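Local coordinates for catechol 1,2-dioxygenase (Acinetobacter sp., PDB 1DLT), which catalyses the ring-opening of catechol by molecular oxygen to cis,cis-muconate, using one ferric ion in each subunit of a homodimer, at residues 221-226 with 241-246; 225-230 with 288-293. One frame throughout, in Å; residues are numbered along the deposited sequence.

How the contacts relate
Both contacts are buried and both use strand 224-230, but contact 1 is made through the strand's edge and contact 2 through side chains on one of its faces. Contact 1 (221-226 with 241-246) is the hydrogen-bonded pairing with the hairpin partner 237-243, at the end where His224 and His226 bind iron. Contact 2 (225-230 with 288-293) lies further along the strand, where Tyr227 and Val229 pack on residues of strand 283-291 and the chain just after it, without a hydrogen bond between the segments. Polar backbone pairing and metal binding thus give way to apolar packing. Ile241 joins them: its CG2 lies 3.4 Å from Phe288 CD2, and its CD1 3.6 Å from Tyr227 CE1.

Contact 1: 221-226 with 241-246. With FE (Fe (III) ion), chain C; CAQ (catechol), chain D.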
ATOM      1  N   ARG A 221      -4.446 -14.916 -16.445  1.00 15.45           N
ATOM      2  CA  ARG A 221      -3.236 -15.687 -16.674  1.00 13.90           C
ATOM      3  C   ARG A 221      -3.622 -16.936 -17.439  1.00 13.09           C
ATOM      4  O   ARG A 221      -4.733 -17.458 -17.267  1.00 12.98           O
ATOM      5  CB  ARG A 221      -2.583 -16.128 -15.357  1.00 12.16           C
ATOM      6  CG  ARG A 221      -2.131 -14.976 -14.452  1.00 14.31           C
ATOM      7  CD  ARG A 221      -0.870 -15.386 -13.745  1.00 14.43           C
ATOM      8  NE  ARG A 221       0.126 -15.641 -14.780  1.00 20.64           N
ATOM      9  CZ  ARG A 221       1.158 -16.461 -14.650  1.00 22.94           C
ATOM     10  NH1 ARG A 221       1.317 -17.125 -13.509  1.00 24.18           N
ATOM     11  NH2 ARG A 221       2.013 -16.631 -15.663  1.00 24.86           N
ATOM     12  N   PRO A 222      -2.736 -17.400 -18.330  1.00 12.77           N
ATOM     13  CA  PRO A 222      -3.032 -18.628 -19.085  1.00 13.02           C
ATOM     14  C   PRO A 222      -2.972 -19.798 -18.090  1.00 13.06           C
ATOM     15  O   PRO A 222      -2.421 -19.646 -16.984  1.00 13.31           O
ATOM     16  CB  PRO A 222      -1.883 -18.686 -20.095  1.00 13.75           C
ATOM     17  CG  PRO A 222      -0.736 -17.992 -19.323  1.00 14.35           C
ATOM     18  CD  PRO A 222      -1.461 -16.796 -18.774  1.00 12.21           C
ATOM     19  N   ALA A 223      -3.532 -20.946 -18.457  1.00 12.46           N
ATOM     20  CA  ALA A 223      -3.468 -22.126 -17.593  1.00 12.54           C
ATOM     21  C   ALA A 223      -1.967 -22.450 -17.427  1.00 12.64           C
ATOM     22  O   ALA A 223      -1.217 -22.506 -18.413  1.00 11.51           O
ATOM     23  CB  ALA A 223      -4.205 -23.294 -18.237  1.00 13.24           C
ATOM     24  N   HIS A 224      -1.535 -22.644 -16.180  1.00 12.07           N
ATOM     25  CA  HIS A 224      -0.127 -22.893 -15.921  1.00 12.12           C
ATOM     26  C   HIS A 224       0.110 -23.726 -14.670  1.00 11.97           C
ATOM     27  O   HIS A 224      -0.761 -23.864 -13.797  1.00 11.48           O
ATOM     28  CB  HIS A 224       0.625 -21.578 -15.757  1.00 10.91           C
ATOM     29  CG  HIS A 224       0.121 -20.760 -14.622  1.00 11.29           C
ATOM     30  ND1 HIS A 224      -1.068 -20.071 -14.679  1.00 12.09           N
ATOM     31  CD2 HIS A 224       0.581 -20.614 -13.360  1.00 11.96           C
ATOM     32  CE1 HIS A 224      -1.325 -19.530 -13.504  1.00 12.50           C
ATOM     33  NE2 HIS A 224      -0.335 -19.847 -12.683  1.00 16.88           N
ATOM     34  N   ILE A 225       1.319 -24.266 -14.598  1.00 11.61           N
ATOM     35  CA  ILE A 225       1.712 -25.107 -13.484  1.00 12.22           C
ATOM     36  C   ILE A 225       3.043 -24.619 -12.935  1.00 12.08           C
ATOM     37  O   ILE A 225       4.003 -24.455 -13.684  1.00 12.59           O
ATOM     38  CB  ILE A 225       1.846 -26.567 -13.931  1.00 11.44           C
ATOM     39  CG1 ILE A 225       0.507 -27.023 -14.524  1.00 12.95           C
ATOM     40  CG2 ILE A 225       2.248 -27.443 -12.715  1.00 12.46           C
ATOM     41  CD1 ILE A 225       0.470 -28.449 -15.135  1.00 13.83           C
ATOM     42  N   HIS A 226       3.083 -24.393 -11.632  1.00 12.42           N
ATOM     43  CA  HIS A 226       4.269 -23.890 -10.955  1.00 14.03           C
ATOM     44  C   HIS A 226       5.263 -24.996 -10.562  1.00 15.39           C
ATOM     45  O   HIS A 226       4.862 -26.128 -10.258  1.00 14.85           O
ATOM     46  CB  HIS A 226       3.852 -23.168  -9.680  1.00 12.70           C
ATOM     47  CG  HIS A 226       3.108 -21.899  -9.907  1.00 14.24           C
ATOM     48  ND1 HIS A 226       3.743 -20.680 -10.021  1.00 13.04           N
ATOM     49  CD2 HIS A 226       1.784 -21.649 -10.011  1.00 11.71           C
ATOM     50  CE1 HIS A 226       2.835 -19.732 -10.182  1.00 12.21           C
ATOM     51  NE2 HIS A 226       1.644 -20.294 -10.180  1.00 13.22           N
ATOM     52  N   ILE A 241       5.189 -23.756 -16.363  1.00 16.92           N
ATOM     53  CA  ILE A 241       4.925 -24.209 -17.726  1.00 16.98           C
ATOM     54  C   ILE A 241       3.493 -23.765 -18.019  1.00 17.45           C
ATOM     55  O   ILE A 241       2.657 -23.715 -17.104  1.00 16.50           O
ATOM     56  CB  ILE A 241       5.095 -25.716 -17.922  1.00 15.15           C
ATOM     57  CG1 ILE A 241       4.198 -26.505 -16.969  1.00 14.50           C
ATOM     58  CG2 ILE A 241       6.553 -26.038 -17.796  1.00 17.00           C
ATOM     59  CD1 ILE A 241       4.348 -28.013 -17.071  1.00 13.63           C
ATOM     60  N   ASN A 242       3.258 -23.353 -19.269  1.00 18.48           N
ATOM     61  CA  ASN A 242       1.960 -22.871 -19.728  1.00 20.04           C
ATOM     62  C   ASN A 242       1.428 -23.923 -20.663  1.00 19.05           C
ATOM     63  O   ASN A 242       2.184 -24.466 -21.458  1.00 17.96           O
ATOM     64  CB  ASN A 242       2.096 -21.575 -20.538  1.00 25.70           C
ATOM     65  CG  ASN A 242       2.794 -20.510 -19.783  1.00 30.91           C
ATOM     66  OD1 ASN A 242       2.284 -20.036 -18.775  1.00 37.04           O
ATOM     67  ND2 ASN A 242       3.991 -20.133 -20.232  1.00 33.76           N
ATOM     68  N   VAL A 243       0.131 -24.201 -20.562  1.00 18.86           N
ATOM     69  CA  VAL A 243      -0.503 -25.175 -21.431  1.00 19.07           C
ATOM     70  C   VAL A 243      -0.585 -24.523 -22.810  1.00 19.97           C
ATOM     71  O   VAL A 243      -1.123 -23.409 -22.968  1.00 19.42           O
ATOM     72  CB  VAL A 243      -1.928 -25.544 -20.921  1.00 19.80           C
ATOM     73  CG1 VAL A 243      -2.563 -26.522 -21.868  1.00 19.81           C
ATOM     74  CG2 VAL A 243      -1.840 -26.139 -19.494  1.00 17.16           C
ATOM     75  N   ALA A 244      -0.021 -25.197 -23.808  1.00 19.45           N
ATOM     76  CA  ALA A 244      -0.035 -24.648 -25.152  1.00 20.66           C
ATOM     77  C   ALA A 244      -1.479 -24.471 -25.663  1.00 20.90           C
ATOM     78  O   ALA A 244      -2.396 -25.251 -25.344  1.00 20.03           O
ATOM     79  CB  ALA A 244       0.801 -25.548 -26.112  1.00 19.89           C
ATOM     80  N   GLY A 245      -1.677 -23.408 -26.433  1.00 21.49           N
ATOM     81  CA  GLY A 245      -2.988 -23.145 -26.984  1.00 23.08           C
ATOM     82  C   GLY A 245      -3.823 -22.206 -26.139  1.00 23.70           C
ATOM     83  O   GLY A 245      -4.840 -21.725 -26.617  1.00 25.52           O
ATOM     84  N   ASP A 246      -3.419 -21.943 -24.892  1.00 22.22           N
ATOM     85  CA  ASP A 246      -4.203 -21.061 -24.044  1.00 22.13           C
ATOM     86  C   ASP A 246      -4.282 -19.676 -24.694  1.00 22.41           C
ATOM     87  O   ASP A 246      -3.292 -19.172 -25.220  1.00 24.00           O
ATOM     88  CB  ASP A 246      -3.581 -20.939 -22.659  1.00 19.44           C
ATOM     89  CG  ASP A 246      -4.518 -20.303 -21.679  1.00 19.14           C
ATOM     90  OD1 ASP A 246      -4.696 -19.077 -21.748  1.00 20.61           O
ATOM     91  OD2 ASP A 246      -5.106 -21.014 -20.845  1.00 17.64           O
TER
HETATM   92 FE    FE C 400      -0.115 -19.487 -10.584  1.00 18.72          FE
HETATM   93  C1  CAQ D 401       0.086 -14.314 -10.153  0.65 17.69           C
HETATM   94  C2  CAQ D 401       0.931 -15.340 -10.677  0.65 16.81           C
HETATM   95  C3  CAQ D 401       0.445 -16.633 -10.811  0.65 17.19           C
HETATM   96  O3  CAQ D 401       1.257 -17.625 -11.311  0.65 17.65           O
HETATM   97  C4  CAQ D 401      -0.855 -16.936 -10.447  0.65 16.83           C
HETATM   98  O4  CAQ D 401      -1.319 -18.219 -10.590  0.65 19.89           O
HETATM   99  C5  CAQ D 401      -1.688 -15.963  -9.938  0.65 17.97           C
HETATM  100  C6  CAQ D 401      -1.207 -14.620  -9.789  0.65 18.25           C
HETATM  101  O   HOH W   1      -0.151 -17.680  -8.965  0.35  5.54           O
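Strands 224-226 and 241-243 run antiparallel, their axes 4.8 Å apart at 158°, with His224 and Asn242 a non-hydrogen-bonded pair and Ile225 and Ile241 a hydrogen-bonded one. Ile225 N donates to Ile241 O at 2.9 Å, and Ile241 N donates in turn to Ile225 O; beyond them Val243 N reaches Ala223 O. The pairing is then prolonged by a side chain. A type II turn from Val243 to Asp246 brings the aspartate back beside the strand, where, with CG anti to the backbone N (chi1 -167°), OD2 accepts a hydrogen bond from Ala223 N at 2.9 Å, met from above the carboxylate plane. OD1 lies against Pro222 and accepts from Tyr248 N, so that one oxygen holds the neighbouring strand's lead-in and the other the loop's own backbone. Carbons of Pro222 fill the space beside OD1 and Asn242 OD1, and proline, having no N-H, asks for no acceptor here.

The branched side chains of Ile225 and Ile241 meet on one face of the sheet, CB to CG1 at 3.8 Å, as befits a buried strand pair. On the other face Asn242 OD1 rests near His224 CB, buried with no hydrogen-bond partner. The imidazole of His224 leads away toward the metal: ND1 donates to Pro222 O at 2.7 Å, almost straight (169°) and in the ring plane, which fixes the ring's rotation and directs NE2 to the iron, 2.1 Å away. This carbonyl is a second-shell partner that probably makes the imidazole a stronger electron donor. His226 NE2 binds the same ion at 2.0 Å, and Arg221 NH1 lies close to catechol O3. With Tyr164, both catechol oxygens and a water, the histidines of this hairpin form the ferric substrate site of an intradiol dioxygenase.

Contact 2: 225-230 with 288-293; sequences IHYFVS and FDLKLT. With FE (Fe (III) ion), chain C; CAQ (catechol), chain D.
This is apolar packing inside the beta-rich catalytic domain: alternate side chains of strand 224-230 meet those of strand 283-291 and the residues just after it, with no hydrogen bond between the two segments. The backbones stay well apart, the nearest CA atoms, those of Val229 and Leu292, being 8.0 Å from each other. Tyr227 and Val229 point toward the other segment, while His226, between Ile225 and Tyr227, turns its ring to the iron that holds the catechol.

Leu290 takes the middle of the contact. Its CD2 methyl presses on Val229 CG2 at 3.4 Å, tighter than usual for two carbons, and also reaches Tyr227 CD2 at 3.9 Å. This one methyl thus serves both neighbours. Val229 uses its two methyls separately, CG2 for Leu290 and CG1 for Leu292 CD2, 3.8 Å away; beta-branching thus serves both the extended strand and the packing.

At the other end Tyr227 meets Phe288 obliquely, ring centroids 5.8 Å apart and planes at 52°. The hydroxyl lies near the plane of the phenylalanine ring, at its edge, and its polar need is met by Tyr190 OH, a hydrogen bond that lets a tyrosine sit in such apolar surroundings. Tyr190 OH also pairs with Phe288 O, linking both segments to strand 189-195. Such is the beta-sandwich interior of an intradiol dioxygenase catalytic domain. Around the contact, Tyr227 packs on Val153 and Ile155 of strand 152-157 and on Leu136 of strand 133-141, whose Ile140 touches Leu290, while Ile241 of strand 237-243 lies against both Tyr227 and Phe288.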
ATOM      1  N   ILE A 225       1.319 -24.266 -14.598  1.00 11.61           N
ATOM      2  CA  ILE A 225       1.712 -25.107 -13.484  1.00 12.22           C
ATOM      3  C   ILE A 225       3.043 -24.619 -12.935  1.00 12.08           C
ATOM      4  O   ILE A 225       4.003 -24.455 -13.684  1.00 12.59           O
ATOM      5  CB  ILE A 225       1.846 -26.567 -13.931  1.00 11.44           C
ATOM      6  CG1 ILE A 225       0.507 -27.023 -14.524  1.00 12.95           C
ATOM      7  CG2 ILE A 225       2.248 -27.443 -12.715  1.00 12.46           C
ATOM      8  CD1 ILE A 225       0.470 -28.449 -15.135  1.00 13.83           C
ATOM      9  N   HIS A 226       3.083 -24.393 -11.632  1.00 12.42           N
ATOM     10  CA  HIS A 226       4.269 -23.890 -10.955  1.00 14.03           C
ATOM     11  C   HIS A 226       5.263 -24.996 -10.562  1.00 15.39           C
ATOM     12  O   HIS A 226       4.862 -26.128 -10.258  1.00 14.85           O
ATOM     13  CB  HIS A 226       3.852 -23.168  -9.680  1.00 12.70           C
ATOM     14  CG  HIS A 226       3.108 -21.899  -9.907  1.00 14.24           C
ATOM     15  ND1 HIS A 226       3.743 -20.680 -10.021  1.00 13.04           N
ATOM     16  CD2 HIS A 226       1.784 -21.649 -10.011  1.00 11.71           C
ATOM     17  CE1 HIS A 226       2.835 -19.732 -10.182  1.00 12.21           C
ATOM     18  NE2 HIS A 226       1.644 -20.294 -10.180  1.00 13.22           N
ATOM     19  N   TYR A 227       6.545 -24.634 -10.550  1.00 15.30           N
ATOM     20  CA  TYR A 227       7.613 -25.529 -10.164  1.00 15.28           C
ATOM     21  C   TYR A 227       8.677 -24.829  -9.320  1.00 15.64           C
ATOM     22  O   TYR A 227       9.023 -23.684  -9.562  1.00 13.77           O
ATOM     23  CB  TYR A 227       8.408 -26.078 -11.377  1.00 15.65           C
ATOM     24  CG  TYR A 227       7.796 -27.165 -12.222  1.00 14.37           C
ATOM     25  CD1 TYR A 227       6.909 -26.865 -13.252  1.00 15.72           C
ATOM     26  CD2 TYR A 227       8.147 -28.497 -12.020  1.00 14.78           C
ATOM     27  CE1 TYR A 227       6.396 -27.875 -14.069  1.00 18.07           C
ATOM     28  CE2 TYR A 227       7.638 -29.515 -12.827  1.00 16.74           C
ATOM     29  CZ  TYR A 227       6.770 -29.191 -13.850  1.00 17.23           C
ATOM     30  OH  TYR A 227       6.314 -30.159 -14.700  1.00 18.37           O
ATOM     31  N   PHE A 228       9.171 -25.560  -8.332  1.00 16.43           N
ATOM     32  CA  PHE A 228      10.345 -25.198  -7.551  1.00 15.78           C
ATOM     33  C   PHE A 228      11.153 -26.495  -7.705  1.00 16.66           C
ATOM     34  O   PHE A 228      10.596 -27.592  -7.536  1.00 16.92           O
ATOM     35  CB  PHE A 228      10.082 -25.057  -6.112  1.00 14.65           C
ATOM     36  CG  PHE A 228       9.759 -23.693  -5.593  1.00 15.55           C
ATOM     37  CD1 PHE A 228      10.186 -22.500  -6.238  1.00 15.26           C
ATOM     38  CD2 PHE A 228       9.089 -23.587  -4.402  1.00 15.66           C
ATOM     39  CE1 PHE A 228       9.918 -21.235  -5.616  1.00 16.29           C
ATOM     40  CE2 PHE A 228       8.826 -22.361  -3.792  1.00 14.92           C
ATOM     41  CZ  PHE A 228       9.247 -21.181  -4.400  1.00 13.41           C
ATOM     42  N   VAL A 229      12.413 -26.413  -8.084  1.00 15.80           N
ATOM     43  CA  VAL A 229      13.230 -27.608  -8.120  1.00 17.39           C
ATOM     44  C   VAL A 229      14.507 -27.256  -7.348  1.00 18.87           C
ATOM     45  O   VAL A 229      15.154 -26.226  -7.620  1.00 18.17           O
ATOM     46  CB  VAL A 229      13.608 -28.040  -9.555  1.00 17.69           C
ATOM     47  CG1 VAL A 229      14.357 -29.363  -9.517  1.00 15.10           C
ATOM     48  CG2 VAL A 229      12.362 -28.196 -10.384  1.00 18.88           C
ATOM     49  N   SER A 230      14.830 -28.077  -6.349  1.00 18.99           N
ATOM     50  CA  SER A 230      16.061 -27.883  -5.589  1.00 20.83           C
ATOM     51  C   SER A 230      16.818 -29.215  -5.459  1.00 21.25           C
ATOM     52  O   SER A 230      16.208 -30.298  -5.447  1.00 22.44           O
ATOM     53  CB  SER A 230      15.761 -27.292  -4.213  1.00 20.62           C
ATOM     54  OG  SER A 230      14.871 -28.107  -3.511  1.00 22.98           O
ATOM     55  N   PHE A 288       7.743 -32.632 -19.266  1.00 16.52           N
ATOM     56  CA  PHE A 288       8.562 -31.429 -19.131  1.00 18.25           C
ATOM     57  C   PHE A 288       9.795 -31.726 -18.281  1.00 17.85           C
ATOM     58  O   PHE A 288       9.676 -32.054 -17.095  1.00 18.60           O
ATOM     59  CB  PHE A 288       7.767 -30.276 -18.491  1.00 18.13           C
ATOM     60  CG  PHE A 288       8.524 -28.964 -18.467  1.00 21.40           C
ATOM     61  CD1 PHE A 288       8.884 -28.324 -19.659  1.00 21.40           C
ATOM     62  CD2 PHE A 288       8.934 -28.396 -17.260  1.00 21.31           C
ATOM     63  CE1 PHE A 288       9.642 -27.143 -19.648  1.00 21.57           C
ATOM     64  CE2 PHE A 288       9.687 -27.224 -17.244  1.00 21.94           C
ATOM     65  CZ  PHE A 288      10.038 -26.599 -18.441  1.00 22.18           C
ATOM     66  N   ASP A 289      10.974 -31.634 -18.890  1.00 17.91           N
ATOM     67  CA  ASP A 289      12.215 -31.890 -18.156  1.00 19.03           C
ATOM     68  C   ASP A 289      12.787 -30.548 -17.747  1.00 18.45           C
ATOM     69  O   ASP A 289      12.592 -29.543 -18.446  1.00 18.76           O
ATOM     70  CB  ASP A 289      13.267 -32.592 -19.034  1.00 20.16           C
ATOM     71  CG  ASP A 289      12.732 -33.795 -19.717  1.00 21.75           C
ATOM     72  OD1 ASP A 289      11.986 -34.578 -19.095  1.00 22.57           O
ATOM     73  OD2 ASP A 289      13.075 -33.959 -20.890  1.00 24.66           O
ATOM     74  N   LEU A 290      13.490 -30.530 -16.622  1.00 18.48           N
ATOM     75  CA  LEU A 290      14.116 -29.295 -16.149  1.00 18.98           C
ATOM     76  C   LEU A 290      15.588 -29.591 -15.937  1.00 18.95           C
ATOM     77  O   LEU A 290      15.934 -30.684 -15.509  1.00 17.89           O
ATOM     78  CB  LEU A 290      13.499 -28.827 -14.837  1.00 16.45           C
ATOM     79  CG  LEU A 290      11.992 -28.538 -14.874  1.00 17.86           C
ATOM     80  CD1 LEU A 290      11.257 -29.859 -14.851  1.00 18.84           C
ATOM     81  CD2 LEU A 290      11.554 -27.709 -13.679  1.00 16.86           C
ATOM     82  N   LYS A 291      16.439 -28.623 -16.279  1.00 20.17           N
ATOM     83  CA  LYS A 291      17.878 -28.739 -16.112  1.00 20.60           C
ATOM     84  C   LYS A 291      18.303 -27.637 -15.129  1.00 20.69           C
ATOM     85  O   LYS A 291      17.916 -26.453 -15.267  1.00 19.78           O
ATOM     86  CB  LYS A 291      18.586 -28.574 -17.450  1.00 23.90           C
ATOM     87  CG  LYS A 291      20.088 -28.842 -17.351  1.00 28.00           C
ATOM     88  CD  LYS A 291      20.751 -28.812 -18.715  1.00 31.16           C
ATOM     89  CE  LYS A 291      22.243 -29.011 -18.599  1.00 32.48           C
ATOM     90  NZ  LYS A 291      22.778 -27.957 -17.674  1.00 36.33           N
ATOM     91  N   LEU A 292      19.078 -28.034 -14.122  1.00 19.50           N
ATOM     92  CA  LEU A 292      19.509 -27.105 -13.089  1.00 19.36           C
ATOM     93  C   LEU A 292      20.882 -26.519 -13.352  1.00 19.71           C
ATOM     94  O   LEU A 292      21.610 -26.995 -14.225  1.00 22.17           O
ATOM     95  CB  LEU A 292      19.499 -27.815 -11.740  1.00 18.81           C
ATOM     96  CG  LEU A 292      18.188 -28.477 -11.327  1.00 18.11           C
ATOM     97  CD1 LEU A 292      18.375 -29.111  -9.972  1.00 19.45           C
ATOM     98  CD2 LEU A 292      17.075 -27.471 -11.302  1.00 17.85           C
ATOM     99  N   THR A 293      21.222 -25.473 -12.607  1.00 20.04           N
ATOM    100  CA  THR A 293      22.517 -24.811 -12.726  1.00 21.34           C
ATOM    101  C   THR A 293      23.255 -24.999 -11.398  1.00 22.05           C
ATOM    102  O   THR A 293      22.630 -25.144 -10.324  1.00 21.05           O
ATOM    103  CB  THR A 293      22.367 -23.293 -12.975  1.00 20.49           C
ATOM    104  OG1 THR A 293      21.587 -22.728 -11.921  1.00 22.49           O
ATOM    105  CG2 THR A 293      21.685 -23.012 -14.284  1.00 20.64           C
TER
HETATM  106 FE    FE C 400      -0.115 -19.487 -10.584  1.00 18.72          FE
HETATM  107  C1  CAQ D 401       0.086 -14.314 -10.153  0.65 17.69           C
HETATM  108  C2  CAQ D 401       0.931 -15.340 -10.677  0.65 16.81           C
HETATM  109  C3  CAQ D 401       0.445 -16.633 -10.811  0.65 17.19           C
HETATM  110  O3  CAQ D 401       1.257 -17.625 -11.311  0.65 17.65           O
HETATM  111  C4  CAQ D 401      -0.855 -16.936 -10.447  0.65 16.83           C
HETATM  112  O4  CAQ D 401      -1.319 -18.219 -10.590  0.65 19.89           O
HETATM  113  C5  CAQ D 401      -1.688 -15.963  -9.938  0.65 17.97           C
HETATM  114  C6  CAQ D 401      -1.207 -14.620  -9.789  0.65 18.25           C
HETATM  115  O   HOH W   1      -0.151 -17.680  -8.965  0.35  5.54           O